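SM80.1 Vicilin (Solanum melongena, PDB 5VF5) probably serves as a 7S seed storage protein built from two cupin domains, the second of which binds a copper ion. Local coordinates at residues Q17-R22 with V51-L56; G98-L103 with V245-I250; V124-V129 with G133-Y138; G225-A230 with S264-M269. All blocks are in the same frame, centred on the assembly; numbering follows the deposited sequence.

Contact 1 (Q17-R22 with V51-L56); sequences QRFQSR and VSVIEL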
# COMPACT_ATOMS: atom_id res chain seq x y z
N GLN A 17 4.31 1.63 -14.33
CA GLN A 17 3.92 2.60 -15.35
C GLN A 17 2.42 2.78 -15.45
O GLN A 17 1.96 3.75 -16.05
CB GLN A 17 4.50 2.19 -16.70
CG GLN A 17 6.01 2.43 -16.78
N ARG A 18 1.65 1.83 -14.89
CA ARG A 18 0.19 1.96 -14.90
C ARG A 18 -0.35 2.96 -13.91
O ARG A 18 -1.50 3.36 -14.03
CB ARG A 18 -0.48 0.60 -14.77
CG ARG A 18 -0.24 -0.18 -16.07
CD ARG A 18 -0.89 -1.50 -16.12
NE ARG A 18 -2.34 -1.52 -15.97
CZ ARG A 18 -3.00 -2.61 -15.61
NH1 ARG A 18 -2.33 -3.75 -15.44
NH2 ARG A 18 -4.32 -2.59 -15.44
N PHE A 19 0.46 3.35 -12.94
CA PHE A 19 0.05 4.41 -12.03
C PHE A 19 -0.04 5.72 -12.83
O PHE A 19 0.87 6.04 -13.58
CB PHE A 19 0.98 4.62 -10.85
CG PHE A 19 0.90 3.56 -9.76
CD1 PHE A 19 1.40 2.28 -9.95
CD2 PHE A 19 0.39 3.87 -8.52
CE1 PHE A 19 1.32 1.35 -8.96
CE2 PHE A 19 0.37 2.94 -7.50
CZ PHE A 19 0.83 1.68 -7.71
N GLN A 20 -1.13 6.46 -12.67
CA GLN A 20 -1.38 7.69 -13.45
C GLN A 20 -1.25 8.92 -12.56
O GLN A 20 -1.94 8.97 -11.53
CB GLN A 20 -2.78 7.62 -14.06
CG GLN A 20 -2.92 6.50 -15.08
CD GLN A 20 -4.26 6.45 -15.77
OE1 GLN A 20 -5.31 6.20 -15.14
NE2 GLN A 20 -4.24 6.63 -17.09
N SER A 21 -0.40 9.89 -12.93
CA SER A 21 -0.31 11.14 -12.16
C SER A 21 -1.63 11.88 -12.22
O SER A 21 -2.20 12.08 -13.29
CB SER A 21 0.75 12.17 -12.64
OG SER A 21 2.01 11.66 -12.54
N ARG A 22 -2.09 12.35 -11.07
CA ARG A 22 -3.31 13.14 -10.99
C ARG A 22 -3.13 14.62 -11.31
O ARG A 22 -4.08 15.33 -11.59
CB ARG A 22 -3.98 12.96 -9.63
CG ARG A 22 -4.74 11.62 -9.53
CD ARG A 22 -6.13 11.76 -10.17
NE ARG A 22 -7.00 10.58 -10.16
CZ ARG A 22 -7.87 10.22 -9.19
NH1 ARG A 22 -7.97 10.90 -8.06
NH2 ARG A 22 -8.59 9.12 -9.35
N VAL A 51 -5.04 1.99 -4.90
CA VAL A 51 -3.73 2.25 -4.35
C VAL A 51 -3.05 3.35 -5.09
O VAL A 51 -3.25 3.52 -6.30
CB VAL A 51 -2.80 1.01 -4.20
CG1 VAL A 51 -3.36 0.02 -3.18
CG2 VAL A 51 -2.52 0.35 -5.51
N SER A 52 -2.22 4.10 -4.37
CA SER A 52 -1.53 5.25 -4.95
C SER A 52 -0.19 5.45 -4.26
O SER A 52 0.11 4.83 -3.22
CB SER A 52 -2.40 6.51 -4.82
OG SER A 52 -2.71 6.78 -3.46
N VAL A 53 0.59 6.34 -4.83
CA VAL A 53 1.87 6.74 -4.28
C VAL A 53 1.92 8.27 -4.24
O VAL A 53 1.46 8.92 -5.17
CB VAL A 53 3.09 6.16 -5.06
CG1 VAL A 53 4.41 6.75 -4.59
CG2 VAL A 53 3.13 4.65 -4.93
N ILE A 54 2.40 8.81 -3.11
CA ILE A 54 2.73 10.21 -2.97
C ILE A 54 4.24 10.30 -2.81
O ILE A 54 4.81 9.64 -1.94
CB ILE A 54 2.05 10.85 -1.74
CG1 ILE A 54 0.53 10.67 -1.81
CG2 ILE A 54 2.46 12.32 -1.64
CD1 ILE A 54 -0.22 11.07 -0.56
N GLU A 55 4.87 11.17 -3.60
CA GLU A 55 6.30 11.43 -3.55
C GLU A 55 6.50 12.92 -3.36
O GLU A 55 5.91 13.72 -4.10
CB GLU A 55 6.94 11.08 -4.88
CG GLU A 55 6.88 9.64 -5.23
CD GLU A 55 7.59 9.34 -6.54
OE1 GLU A 55 7.77 10.24 -7.41
OE2 GLU A 55 7.89 8.15 -6.73
N LEU A 56 7.26 13.31 -2.34
CA LEU A 56 7.63 14.71 -2.13
C LEU A 56 9.16 14.79 -2.26
O LEU A 56 9.90 14.12 -1.53
CB LEU A 56 7.18 15.24 -0.75
CG LEU A 56 5.84 15.98 -0.74
CD1 LEU A 56 4.71 15.04 -1.08
CD2 LEU A 56 5.58 16.68 0.60
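Phe19 and Ser52 mark the point where the two backbones come nearest, their CA atoms 7.3 Å apart, too far for main-chain pairing; strand 28-32 lies between strands 20-21 and 49-56 in an antiparallel sheet of the first cupin barrel. Within the two segments, a single aromatic side chain, that of Phe19, makes the connection. Phe19 follows a short 3-10 turn and its CB points to the strand. With CG anti to the carbonyl carbon (chi1 -74°), the ring advances far end first. Its CE2 corner is the main point of touch, meeting the backbone at the ring edge, where Ser52 CA lies near the ring plane at 3.9 Å from Phe19 CE2. The valines before and after Ser52 also meet this end of the ring: CG2 of Val51 approaches CZ of Phe19 at 4.2 Å. Val51 also touches Val267, and Val53 touches Met269, on strand 265-272 of the second cupin domain. The contact is buried, plain apolar packing that joins the segment leading into edge strand 20-21 to strand 49-56, across the strand between them. CG2 of Val53, the methyl beside its own backbone N, stands 4.1 Å from the same CE2 of Phe19.

Contact 2 (G98-L103 with V245-I250); sequences GDVLRL and VAFMNI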
# COMPACT_ATOMS: atom_id res chain seq x y z
N GLY A 98 8.14 3.37 7.89
CA GLY A 98 7.42 2.34 8.55
C GLY A 98 6.16 2.79 9.27
O GLY A 98 5.37 1.95 9.73
N ASP A 99 5.97 4.10 9.39
CA ASP A 99 4.76 4.60 10.04
C ASP A 99 3.52 4.29 9.21
O ASP A 99 3.53 4.42 7.96
CB ASP A 99 4.82 6.10 10.26
CG ASP A 99 5.71 6.52 11.43
OD1 ASP A 99 6.14 5.69 12.27
OD2 ASP A 99 5.94 7.76 11.51
N VAL A 100 2.47 3.92 9.91
CA VAL A 100 1.16 3.65 9.38
C VAL A 100 0.17 4.61 9.99
O VAL A 100 0.13 4.73 11.21
CB VAL A 100 0.71 2.21 9.68
CG1 VAL A 100 -0.68 1.95 9.13
CG2 VAL A 100 1.73 1.19 9.17
N LEU A 101 -0.65 5.28 9.17
CA LEU A 101 -1.60 6.27 9.65
C LEU A 101 -2.92 6.06 8.97
O LEU A 101 -2.99 6.08 7.73
CB LEU A 101 -1.09 7.69 9.37
CG LEU A 101 -1.95 8.82 9.89
CD1 LEU A 101 -1.91 8.92 11.39
CD2 LEU A 101 -1.49 10.13 9.25
N ARG A 102 -3.98 5.83 9.74
CA ARG A 102 -5.35 5.84 9.20
C ARG A 102 -5.82 7.29 9.12
O ARG A 102 -5.80 8.02 10.10
CB ARG A 102 -6.23 5.03 10.13
CG ARG A 102 -7.69 5.01 9.80
CD ARG A 102 -8.03 3.97 8.76
NE ARG A 102 -9.48 3.98 8.66
CZ ARG A 102 -10.19 4.86 7.96
NH1 ARG A 102 -9.59 5.72 7.12
NH2 ARG A 102 -11.49 4.82 8.01
N LEU A 103 -6.25 7.68 7.92
CA LEU A 103 -6.77 9.02 7.67
C LEU A 103 -8.25 8.91 7.30
O LEU A 103 -8.64 8.33 6.24
CB LEU A 103 -6.00 9.64 6.50
CG LEU A 103 -6.25 11.10 6.24
CD1 LEU A 103 -5.73 11.98 7.38
CD2 LEU A 103 -5.61 11.47 4.89
N VAL A 245 -1.87 -4.02 7.20
CA VAL A 245 -0.66 -3.54 6.53
C VAL A 245 0.46 -4.50 6.86
O VAL A 245 0.80 -4.68 8.03
CB VAL A 245 -0.25 -2.10 6.93
CG1 VAL A 245 0.98 -1.71 6.16
CG2 VAL A 245 -1.43 -1.16 6.76
N ALA A 246 1.02 -5.13 5.84
CA ALA A 246 2.01 -6.15 5.99
C ALA A 246 3.33 -5.60 5.42
O ALA A 246 3.37 -4.92 4.38
CB ALA A 246 1.62 -7.43 5.28
N PHE A 247 4.41 -5.97 6.08
CA PHE A 247 5.76 -5.66 5.65
C PHE A 247 6.53 -6.97 5.48
O PHE A 247 6.64 -7.74 6.44
CB PHE A 247 6.44 -4.81 6.71
CG PHE A 247 5.71 -3.53 7.03
CD1 PHE A 247 4.68 -3.51 7.95
CD2 PHE A 247 6.03 -2.37 6.34
CE1 PHE A 247 4.03 -2.32 8.25
CE2 PHE A 247 5.40 -1.16 6.64
CZ PHE A 247 4.37 -1.15 7.58
N MET A 248 7.00 -7.25 4.27
CA MET A 248 7.74 -8.48 4.02
C MET A 248 9.07 -8.10 3.43
O MET A 248 9.13 -7.34 2.47
CB MET A 248 6.98 -9.45 3.12
CG MET A 248 7.69 -10.77 2.91
SD MET A 248 6.59 -12.05 2.30
CE MET A 248 6.49 -11.48 0.63
N ASN A 249 10.12 -8.67 4.01
CA ASN A 249 11.46 -8.54 3.50
C ASN A 249 12.03 -9.92 3.26
O ASN A 249 11.98 -10.78 4.15
CB ASN A 249 12.36 -7.77 4.47
CG ASN A 249 13.72 -7.44 3.84
OD1 ASN A 249 13.79 -6.79 2.80
ND2 ASN A 249 14.76 -7.99 4.38
N ILE A 250 12.53 -10.13 2.05
CA ILE A 250 13.24 -11.36 1.69
C ILE A 250 14.71 -10.96 1.45
O ILE A 250 15.02 -10.11 0.58
CB ILE A 250 12.63 -12.02 0.44
CG1 ILE A 250 11.12 -12.26 0.65
CG2 ILE A 250 13.35 -13.33 0.15
CD1 ILE A 250 10.43 -12.86 -0.53
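Val100 and Val245 share the same first torsion (chi1 180° and -179°), each with CG1 anti to the backbone N and CG2 anti to the carbonyl carbon, and this turns a branch of either residue into the interface between the two cupin domains. Phe247 instead has CG anti to its carbonyl carbon (chi1 -57°), which carries the ring forward to Val100. The two methyls of Val100 thereby divide the work. CG1 of Val100 rests 4.0 Å from CG2 of Val245, the valines passing alongside each other in opposite senses, while CG2 of Val100 meets CZ of Phe247 at 3.9 Å. That second methyl lies at the ring edge, close to its plane, so the phenyl group enters with its rim and does not lay a face on the valine. The same CZ of Phe247 is 3.9 Å from the carbonyl O of Gly98, which approaches obliquely from the turn leading into strand 100-103. This strand is the outermost of its sheet in the first domain, whereas strand 243-250 belongs to the sheet of the second; CA of Val100 and CA of Val245 are still 7.9 Å apart, and side chains alone close the distance. Val74 of strand 69-77 touches both Val245 and Phe247, extending the apolar patch. Since no hydrogen bond joins the two segments, their mutual hold rests on van der Waals packing and the burial of apolar surface between the paired domains of a bicupin.

Contact 3 (V124-V129 with G133-Y138); sequences VLAKSV and GQVQEY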
# COMPACT_ATOMS: atom_id res chain seq x y z
N VAL A 124 -0.33 4.41 -0.36
CA VAL A 124 -1.65 4.72 0.13
C VAL A 124 -2.67 3.72 -0.35
O VAL A 124 -2.74 3.43 -1.55
CB VAL A 124 -2.07 6.13 -0.31
CG1 VAL A 124 -3.45 6.49 0.22
CG2 VAL A 124 -1.04 7.18 0.07
N LEU A 125 -3.50 3.24 0.57
CA LEU A 125 -4.71 2.48 0.25
C LEU A 125 -5.89 3.41 0.49
O LEU A 125 -5.92 4.05 1.57
CB LEU A 125 -4.84 1.30 1.21
CG LEU A 125 -6.06 0.41 0.97
CD1 LEU A 125 -5.97 -0.36 -0.35
CD2 LEU A 125 -6.31 -0.53 2.15
N ALA A 126 -6.85 3.51 -0.44
CA ALA A 126 -8.07 4.25 -0.16
C ALA A 126 -9.26 3.40 -0.54
O ALA A 126 -9.20 2.59 -1.45
CB ALA A 126 -8.09 5.58 -0.90
N LYS A 127 -10.36 3.59 0.19
CA LYS A 127 -11.60 2.95 -0.13
C LYS A 127 -12.67 4.00 -0.45
O LYS A 127 -12.86 4.96 0.32
CB LYS A 127 -12.10 2.09 1.07
CG LYS A 127 -13.28 1.22 0.71
CD LYS A 127 -13.85 0.50 1.89
CE LYS A 127 -15.05 -0.33 1.44
NZ LYS A 127 -15.71 -1.01 2.59
N SER A 128 -13.38 3.80 -1.55
CA SER A 128 -14.43 4.73 -1.94
C SER A 128 -15.59 4.72 -0.97
O SER A 128 -15.88 3.72 -0.34
CB SER A 128 -14.89 4.42 -3.34
OG SER A 128 -15.43 3.11 -3.43
N VAL A 129 -16.25 5.89 -0.91
CA VAL A 129 -17.58 6.01 -0.29
C VAL A 129 -18.64 6.51 -1.23
O VAL A 129 -19.81 6.45 -0.88
CB VAL A 129 -17.55 6.87 0.97
CG1 VAL A 129 -16.52 6.35 1.98
CG2 VAL A 129 -17.27 8.33 0.67
N GLY A 133 -15.02 2.46 -6.10
CA GLY A 133 -13.66 2.62 -6.62
C GLY A 133 -13.30 4.03 -7.02
O GLY A 133 -12.14 4.26 -7.38
N GLN A 134 -14.23 4.98 -6.99
CA GLN A 134 -13.95 6.36 -7.41
C GLN A 134 -13.47 7.13 -6.20
O GLN A 134 -14.22 7.29 -5.25
CB GLN A 134 -15.20 7.02 -8.03
CG GLN A 134 -15.43 6.62 -9.49
CD GLN A 134 -16.60 7.31 -10.20
OE1 GLN A 134 -17.25 8.25 -9.69
NE2 GLN A 134 -16.90 6.82 -11.38
N VAL A 135 -12.23 7.59 -6.22
CA VAL A 135 -11.66 8.41 -5.15
C VAL A 135 -11.03 9.66 -5.79
O VAL A 135 -10.14 9.56 -6.64
CB VAL A 135 -10.56 7.66 -4.37
CG1 VAL A 135 -10.08 8.48 -3.16
CG2 VAL A 135 -11.04 6.28 -3.96
N GLN A 136 -11.53 10.81 -5.37
CA GLN A 136 -11.18 12.09 -5.93
C GLN A 136 -10.57 13.00 -4.89
O GLN A 136 -10.88 12.88 -3.70
CB GLN A 136 -12.43 12.77 -6.53
CG GLN A 136 -12.95 12.10 -7.80
CD GLN A 136 -12.02 12.28 -8.99
OE1 GLN A 136 -11.59 13.38 -9.29
NE2 GLN A 136 -11.69 11.18 -9.67
N GLU A 137 -9.72 13.91 -5.36
CA GLU A 137 -9.10 14.95 -4.51
C GLU A 137 -9.84 16.27 -4.68
O GLU A 137 -10.24 16.65 -5.79
CB GLU A 137 -7.64 15.22 -4.89
CG GLU A 137 -6.65 14.10 -4.56
CD GLU A 137 -5.24 14.48 -5.00
OE1 GLU A 137 -5.06 14.99 -6.14
OE2 GLU A 137 -4.31 14.25 -4.21
N TYR A 138 -9.97 16.97 -3.57
CA TYR A 138 -10.67 18.23 -3.50
C TYR A 138 -9.72 19.27 -2.95
O TYR A 138 -9.45 19.29 -1.72
CB TYR A 138 -11.89 18.08 -2.60
CG TYR A 138 -12.93 17.07 -3.07
CD1 TYR A 138 -12.72 15.71 -2.83
CD2 TYR A 138 -14.08 17.42 -3.81
CE1 TYR A 138 -13.60 14.75 -3.28
CE2 TYR A 138 -14.97 16.45 -4.22
CZ TYR A 138 -14.72 15.12 -3.99
OH TYR A 138 -15.62 14.15 -4.40
O HOH W 1 -15.50 7.93 -2.93
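Ser128 and Val135 face each other across a tight reversal of the chain, where the loop that follows strand 120-128 folds back over it within the first cupin domain. Strand alternation sets the pattern: the CB atoms of Ala126 and Ser128 point to the loop, while that of Lys127 points away. Val135 answers with two methyls, one for each position. Its CG1, anti to the backbone N (chi1 -174°), lies 4.2 Å from CB of Ala126, and its CG2 sits over the backbone leading into Ser128, 4.2 Å from Ser128 N. Ser128 is the polar half of the pair. Its OG stands between its own backbone N and carbonyl carbon (chi1 61°) and there receives the amide of Gly133, with Gly133 N 2.8 Å from Ser128 OG and an N-H...O angle of 156°. The hydroxyl also makes a weak hydrogen bond to Lys48 O. Beyond it, water 1 accepts from Val129 N at 3.0 Å and donates to Gln134 O at 2.7 Å, linking two lengths of backbone that make no direct main-chain hydrogen bond to each other. Further ties lead outward, as Gly133 O accepts from Arg50 and Val135 O from Arg22. The loop is thus held at its turn by a serine acceptor and a water bridge and farther on by apolar packing, so several of its backbone polar groups find partners in side chains and water, although it forms no strand.

Contact 4 (G225-A230 with S264-M269); sequences GQFIEA and STRVVM. With ACT (acetate ion), chain C.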
# COMPACT_ATOMS: atom_id res chain seq x y z
N GLY A 225 14.49 -13.99 5.83
CA GLY A 225 13.44 -13.00 5.65
C GLY A 225 12.58 -12.77 6.85
O GLY A 225 12.74 -13.45 7.87
N GLN A 226 11.70 -11.77 6.75
CA GLN A 226 10.90 -11.30 7.87
C GLN A 226 9.49 -10.94 7.38
O GLN A 226 9.37 -10.33 6.30
CB GLN A 226 11.57 -10.06 8.47
CG GLN A 226 13.02 -10.27 8.95
CD GLN A 226 14.04 -10.06 7.84
OE1 GLN A 226 13.93 -9.14 7.05
NE2 GLN A 226 15.05 -10.93 7.78
N PHE A 227 8.48 -11.26 8.16
CA PHE A 227 7.12 -10.79 7.91
C PHE A 227 6.58 -10.20 9.20
O PHE A 227 6.60 -10.87 10.23
CB PHE A 227 6.24 -11.95 7.49
CG PHE A 227 4.84 -11.56 7.20
CD1 PHE A 227 4.49 -11.14 5.93
CD2 PHE A 227 3.87 -11.64 8.17
CE1 PHE A 227 3.18 -10.77 5.68
CE2 PHE A 227 2.56 -11.26 7.92
CZ PHE A 227 2.21 -10.84 6.65
N ILE A 228 6.06 -8.98 9.14
CA ILE A 228 5.23 -8.50 10.24
C ILE A 228 4.08 -7.71 9.71
O ILE A 228 4.14 -7.17 8.58
CB ILE A 228 5.97 -7.76 11.32
CG1 ILE A 228 5.16 -7.71 12.66
CG2 ILE A 228 6.36 -6.39 10.80
CD1 ILE A 228 5.92 -7.12 13.84
N GLU A 229 2.99 -7.75 10.47
CA GLU A 229 1.77 -7.18 10.03
C GLU A 229 1.06 -6.45 11.13
O GLU A 229 1.05 -6.88 12.28
CB GLU A 229 0.93 -8.35 9.54
CG GLU A 229 -0.47 -8.07 9.21
CD GLU A 229 -1.16 -9.31 8.77
OE1 GLU A 229 -1.07 -9.57 7.60
OE2 GLU A 229 -1.79 -10.01 9.60
N ALA A 230 0.45 -5.34 10.74
CA ALA A 230 -0.51 -4.63 11.54
C ALA A 230 -1.89 -5.12 11.13
O ALA A 230 -2.35 -4.84 10.02
CB ALA A 230 -0.35 -3.14 11.31
N SER A 264 -7.82 -13.08 3.06
CA SER A 264 -7.49 -11.73 2.71
C SER A 264 -6.81 -11.64 1.36
O SER A 264 -5.85 -12.33 1.12
CB SER A 264 -6.63 -11.11 3.80
OG SER A 264 -6.21 -9.77 3.50
N THR A 265 -7.34 -10.79 0.51
CA THR A 265 -6.67 -10.43 -0.74
C THR A 265 -5.61 -9.38 -0.43
O THR A 265 -5.85 -8.46 0.39
CB THR A 265 -7.69 -9.83 -1.73
OG1 THR A 265 -8.62 -10.84 -2.10
CG2 THR A 265 -7.04 -9.29 -2.99
N ARG A 266 -4.43 -9.53 -1.02
CA ARG A 266 -3.30 -8.64 -0.77
C ARG A 266 -2.95 -7.82 -1.96
O ARG A 266 -2.92 -8.33 -3.07
CB ARG A 266 -2.09 -9.44 -0.27
CG ARG A 266 -2.40 -10.26 1.00
CD ARG A 266 -2.17 -9.39 2.25
NE ARG A 266 -3.14 -9.57 3.27
CZ ARG A 266 -2.88 -9.66 4.54
NH1 ARG A 266 -1.61 -9.72 4.98
NH2 ARG A 266 -3.89 -9.68 5.36
N VAL A 267 -2.73 -6.53 -1.74
CA VAL A 267 -2.25 -5.63 -2.78
C VAL A 267 -0.84 -5.25 -2.42
O VAL A 267 -0.63 -4.45 -1.48
CB VAL A 267 -3.15 -4.39 -2.95
CG1 VAL A 267 -2.66 -3.56 -4.10
CG2 VAL A 267 -4.61 -4.77 -3.18
N VAL A 268 0.12 -5.90 -3.08
CA VAL A 268 1.53 -5.89 -2.71
C VAL A 268 2.29 -4.91 -3.57
O VAL A 268 2.21 -5.02 -4.79
CB VAL A 268 2.11 -7.31 -2.90
CG1 VAL A 268 3.61 -7.35 -2.68
CG2 VAL A 268 1.35 -8.26 -1.97
N MET A 269 2.95 -3.94 -2.98
CA MET A 269 3.85 -3.03 -3.79
C MET A 269 5.27 -3.11 -3.38
O MET A 269 5.67 -3.17 -2.20
CB MET A 269 3.53 -1.54 -3.71
CG MET A 269 4.41 -0.68 -4.67
SD MET A 269 4.00 1.05 -4.65
CE MET A 269 4.57 1.48 -3.04
C ACT C . 1.07 -11.09 2.20
O ACT C . 0.57 -10.69 3.30
OXT ACT C . 0.71 -12.18 1.70
CH3 ACT C . 2.14 -10.32 1.47
O HOH W 2 -3.97 -10.49 7.78
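Arg266 and Glu229 form a salt bridge inside the second cupin domain although their CA atoms are 12.0 Å apart, and every N-H of the buried guanidinium has an acceptor. Strands 225-230 and 265-272 are separated in their sheet by two others, and the side chains span the gap, crossing at about a right angle above the small residues Ala244 and Ala246 of strand 243-250. Glu229 reaches out with CG anti to its backbone N (chi1 171°), presenting OE1 to the arginine. Arg266 NH1 meets Glu229 OE1 at 2.7 Å, nearly straight (169°) and in the guanidinium plane. The carboxylate and guanidinium planes stand 61° apart, so the link is a single-point bridge and not a flat, two-bonded pair. The same NH1 of Arg266 also donates to acetate O at 2.9 Å. Side-on, NE and NH2 converge on the hydroxyl of Ser264, with Arg266 NE 3.1 Å from Ser264 OG; Ser264 OG is in turn hydrogen-bonded to Ile344 O. NH2 gives its other hydrogen to water 2, with Arg266 NH2 2.6 Å from the water oxygen, and this water makes a weak bond to Glu229 OE2. Phe227 turns its ring edge to the ion, its CE1 lying 3.5 Å from acetate O. Tyr259, Asn261 and Lys351 complete the acetate site. The ion probably comes from the crystallisation liquor, but the site, with its arginine fixed in position by Ser264 and Glu229 and a lysine alongside, appears well suited to a small carboxylate.

The four contacts are spread over the two cupin domains. Contacts 1 and 3 lie in the first domain, with centres 13 Å apart, and meet through neighbouring strands 49-56 and 120-128. Contact 4 belongs to the second domain. Contact 2 joins the two domains, and its centre is 8 Å from that of contact 4, to which it is tied by the pairing of strands 225-230 and 243-250. Along the chain, contact 1 closes first; contact 3 then falls between the two segments of contact 2, whose span overlaps that of contact 4. Contacts 1 and 4, with centres 20 Å apart, touch through apolar packing between strands 49-56 and 265-272, giving the domains a further meeting point.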